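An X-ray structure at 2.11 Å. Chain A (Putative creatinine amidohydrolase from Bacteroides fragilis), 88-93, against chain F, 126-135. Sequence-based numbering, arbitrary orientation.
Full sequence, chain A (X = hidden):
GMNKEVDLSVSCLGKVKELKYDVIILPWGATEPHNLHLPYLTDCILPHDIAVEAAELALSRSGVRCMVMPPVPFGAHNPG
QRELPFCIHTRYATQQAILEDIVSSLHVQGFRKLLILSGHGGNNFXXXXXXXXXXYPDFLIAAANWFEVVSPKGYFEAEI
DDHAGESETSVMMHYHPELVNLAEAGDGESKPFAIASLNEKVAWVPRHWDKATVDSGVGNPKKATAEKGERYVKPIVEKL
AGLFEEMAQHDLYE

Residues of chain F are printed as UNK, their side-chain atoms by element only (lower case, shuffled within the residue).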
# COMPACT_ATOMS: atom_id res chain seq x y z
N ILE A 88 -0.35 -5.85 21.89
CA ILE A 88 -0.15 -5.17 20.62
C ILE A 88 -0.53 -6.09 19.47
O ILE A 88 0.26 -6.99 19.11
CB ILE A 88 1.32 -4.70 20.42
CG1 ILE A 88 1.77 -3.81 21.59
CG2 ILE A 88 1.51 -4.02 19.02
CD1 ILE A 88 1.04 -2.46 21.76
N HIS A 89 -1.72 -5.86 18.89
CA HIS A 89 -2.12 -6.53 17.64
C HIS A 89 -1.33 -5.99 16.47
O HIS A 89 -1.27 -4.79 16.27
CB HIS A 89 -3.61 -6.41 17.33
CG HIS A 89 -3.97 -7.00 16.01
ND1 HIS A 89 -3.81 -8.34 15.74
CD2 HIS A 89 -4.37 -6.43 14.85
CE1 HIS A 89 -4.14 -8.58 14.48
NE2 HIS A 89 -4.50 -7.43 13.93
N THR A 90 -0.75 -6.88 15.68
CA THR A 90 0.02 -6.50 14.51
C THR A 90 -0.73 -7.04 13.30
O THR A 90 -0.99 -8.25 13.27
CB THR A 90 1.44 -7.14 14.58
OG1 THR A 90 1.98 -6.96 15.90
CG2 THR A 90 2.40 -6.54 13.58
N ARG A 91 -1.04 -6.18 12.32
CA ARG A 91 -1.67 -6.62 11.10
C ARG A 91 -0.75 -7.47 10.25
O ARG A 91 0.46 -7.29 10.26
CB ARG A 91 -2.08 -5.42 10.24
CG ARG A 91 -3.17 -4.61 10.75
CD ARG A 91 -3.27 -3.32 9.89
NE ARG A 91 -2.20 -2.37 10.25
CZ ARG A 91 -2.01 -1.17 9.70
NH1 ARG A 91 -2.81 -0.72 8.74
NH2 ARG A 91 -1.00 -0.42 10.12
N TYR A 92 -1.33 -8.36 9.46
CA TYR A 92 -0.51 -9.25 8.60
C TYR A 92 0.41 -8.46 7.67
O TYR A 92 1.58 -8.86 7.46
CB TYR A 92 -1.40 -10.20 7.76
CG TYR A 92 -0.67 -11.30 6.99
CD1 TYR A 92 -0.04 -11.05 5.78
CD2 TYR A 92 -0.67 -12.60 7.46
CE1 TYR A 92 0.62 -12.12 5.07
CE2 TYR A 92 -0.06 -13.63 6.78
CZ TYR A 92 0.59 -13.39 5.59
OH TYR A 92 1.20 -14.49 5.00
N ALA A 93 -0.11 -7.37 7.09
CA ALA A 93 0.66 -6.50 6.21
C ALA A 93 1.86 -5.85 6.91
O ALA A 93 2.91 -5.66 6.29
CB ALA A 93 -0.24 -5.39 5.58
N UNK F 126 -6.37 -17.10 7.83
CA UNK F 126 -6.46 -16.78 9.25
C UNK F 126 -6.04 -15.35 9.55
O UNK F 126 -6.70 -14.68 10.35
c UNK F 126 -6.17 -19.19 10.13
c UNK F 126 -5.91 -21.48 11.14
c UNK F 126 -5.64 -17.77 10.11
n UNK F 126 -5.18 -22.15 12.25
c UNK F 126 -5.33 -20.08 11.00
N UNK F 127 -4.94 -14.89 8.97
CA UNK F 127 -4.50 -13.49 9.14
C UNK F 127 -5.52 -12.46 8.64
O UNK F 127 -5.79 -11.47 9.31
N UNK F 128 -6.11 -12.69 7.46
CA UNK F 128 -7.09 -11.77 6.90
C UNK F 128 -8.32 -11.68 7.80
O UNK F 128 -8.88 -10.61 7.98
se UNK F 128 -7.20 -13.04 2.80
c UNK F 128 -5.57 -13.92 2.41
c UNK F 128 -6.54 -12.36 4.50
c UNK F 128 -7.57 -12.26 5.55
N UNK F 129 -8.73 -12.82 8.32
CA UNK F 129 -9.88 -12.93 9.20
C UNK F 129 -9.62 -12.20 10.51
O UNK F 129 -10.44 -11.38 10.93
c UNK F 129 -11.31 -14.60 10.52
c UNK F 129 -10.89 -15.00 8.11
c UNK F 129 -10.29 -14.43 9.41
c UNK F 129 -11.20 -16.52 8.16
N UNK F 130 -8.46 -12.44 11.13
CA UNK F 130 -8.06 -11.68 12.32
C UNK F 130 -8.13 -10.18 12.05
O UNK F 130 -8.75 -9.44 12.81
c UNK F 130 -6.64 -12.06 12.77
n UNK F 130 -4.52 -16.30 13.51
n UNK F 130 -5.31 -14.78 15.06
c UNK F 130 -5.01 -16.03 14.71
n UNK F 130 -5.18 -17.01 15.58
c UNK F 130 -6.56 -13.41 13.44
c UNK F 130 -5.20 -13.62 14.16
N UNK F 131 -7.51 -9.72 10.96
CA UNK F 131 -7.52 -8.27 10.67
C UNK F 131 -8.93 -7.70 10.39
O UNK F 131 -9.27 -6.58 10.79
o UNK F 131 -4.27 -8.14 8.92
c UNK F 131 -6.58 -7.96 9.50
c UNK F 131 -5.11 -8.15 9.86
o UNK F 131 -4.78 -8.30 11.07
N UNK F 132 -9.76 -8.47 9.69
CA UNK F 132 -11.13 -8.04 9.40
C UNK F 132 -12.01 -8.09 10.65
O UNK F 132 -12.99 -7.37 10.73
c UNK F 132 -12.07 -7.18 6.47
c UNK F 132 -11.33 -8.43 6.86
c UNK F 132 -11.72 -8.87 8.28
c UNK F 132 -11.61 -9.54 5.87
N UNK F 133 -11.65 -8.92 11.62
CA UNK F 133 -12.39 -9.04 12.90
C UNK F 133 -12.40 -7.74 13.69
O UNK F 133 -13.32 -7.46 14.41
c UNK F 133 -11.81 -10.18 13.77
N UNK F 134 -11.35 -6.94 13.54
CA UNK F 134 -11.24 -5.66 14.20
C UNK F 134 -11.93 -4.54 13.42
O UNK F 134 -12.47 -3.62 14.02
c UNK F 134 -9.48 -6.39 16.67
c UNK F 134 -7.95 -7.00 14.97
c UNK F 134 -8.85 -7.25 17.55
c UNK F 134 -7.76 -7.98 17.13
c UNK F 134 -7.32 -7.86 15.84
c UNK F 134 -9.75 -5.33 14.41
c UNK F 134 -9.05 -6.26 15.37
N UNK F 135 -11.90 -4.62 12.09
CA UNK F 135 -12.55 -3.63 11.24
C UNK F 135 -14.06 -3.80 11.24
O UNK F 135 -14.79 -2.82 11.16
c UNK F 135 -10.74 -3.36 9.36
o UNK F 135 -10.03 -4.24 7.22
o UNK F 135 -11.19 -2.36 7.20
c UNK F 135 -12.14 -3.75 9.77
c UNK F 135 -10.63 -3.32 7.82
O HOH W 1 -3.02 -10.00 11.87
O HOH W 2 -3.02 -7.10 6.92

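Chain F contributes one helix, and its ten positions can be read in order against the segment of chain A that leads into a helix at A:Tyr92. Position 126 carries four carbons in a row ending in nitrogen, a lysine; the end of F:Lys126 leads away from this stretch of chain A, and an exposed place suits its charge. Position 127 has no side-chain atoms, and its CA sits 4.3 Å from A:Tyr92 CD2; it is therefore glycine. An ideal CB on F:Gly127 would lie 2.8 Å from A:Tyr92 CD2, a clash, so the tyrosine ring fits against bare backbone.

Position 128 shows two carbons, a selenium and a last carbon, unbranched: selenomethionine, F:Met128, apolar as suits a buried place. Position 129 has four carbons forked at the first, one arm two carbons long, so it is isoleucine; F:Ile129 is out of reach of this stretch of chain A, an apolar side chain in a buried place. Position 130 has three carbons, a nitrogen, and a carbon bearing two more nitrogens, an arginine. The CA-to-CB bond of F:Arg130 points toward A:88-93, yet its guanidinium leads away and is hydrogen-bonded elsewhere in the structure.

Position 131 has two carbons, the second carrying two oxygens, which lie beside A:His89 and the backbone at A:Arg91 and A:Tyr92. This is aspartate, and a carboxylate suits the place because each oxygen can accept a hydrogen bond: F:Asp131 OD1 from A:His89 NE2 at 3.0 Å, near the imidazole plane, and F:Asp131 OD2 from A:Tyr92 N, also at 3.0 Å.

Position 132, four carbons forked at the second, is leucine; F:Leu132 is apolar, buried and out of reach of A:88-93. Position 133 has a single carbon, so it is alanine; F:Ala133, likewise out of reach, sets a small methyl in a partly exposed place. Position 134 has one carbon and a six-carbon ring that lies over one face of the A:His89 imidazole; it is a phenylalanine, whose flat apolar ring can set its edge on that face. F:Phe134 CE2 is 3.4 Å from A:His89 CD2, the planes at 52°. Position 135, three carbons with two oxygens on the third, is glutamate; F:Glu135, out of reach of A:88-93, is charged as suits an exposed place.

The contact thus centres on one carboxylate. F:Asp131 receives the N-H of the A:His89 imidazole and the backbone N-H of A:Tyr92, the first residue of the helix. Two waters extend the network, linking F:Asp131 OD1 to A:Thr90 O and F:Asp131 OD2 to A:Ala93 N.

Chain F 126-135: KGMIRDLAFE
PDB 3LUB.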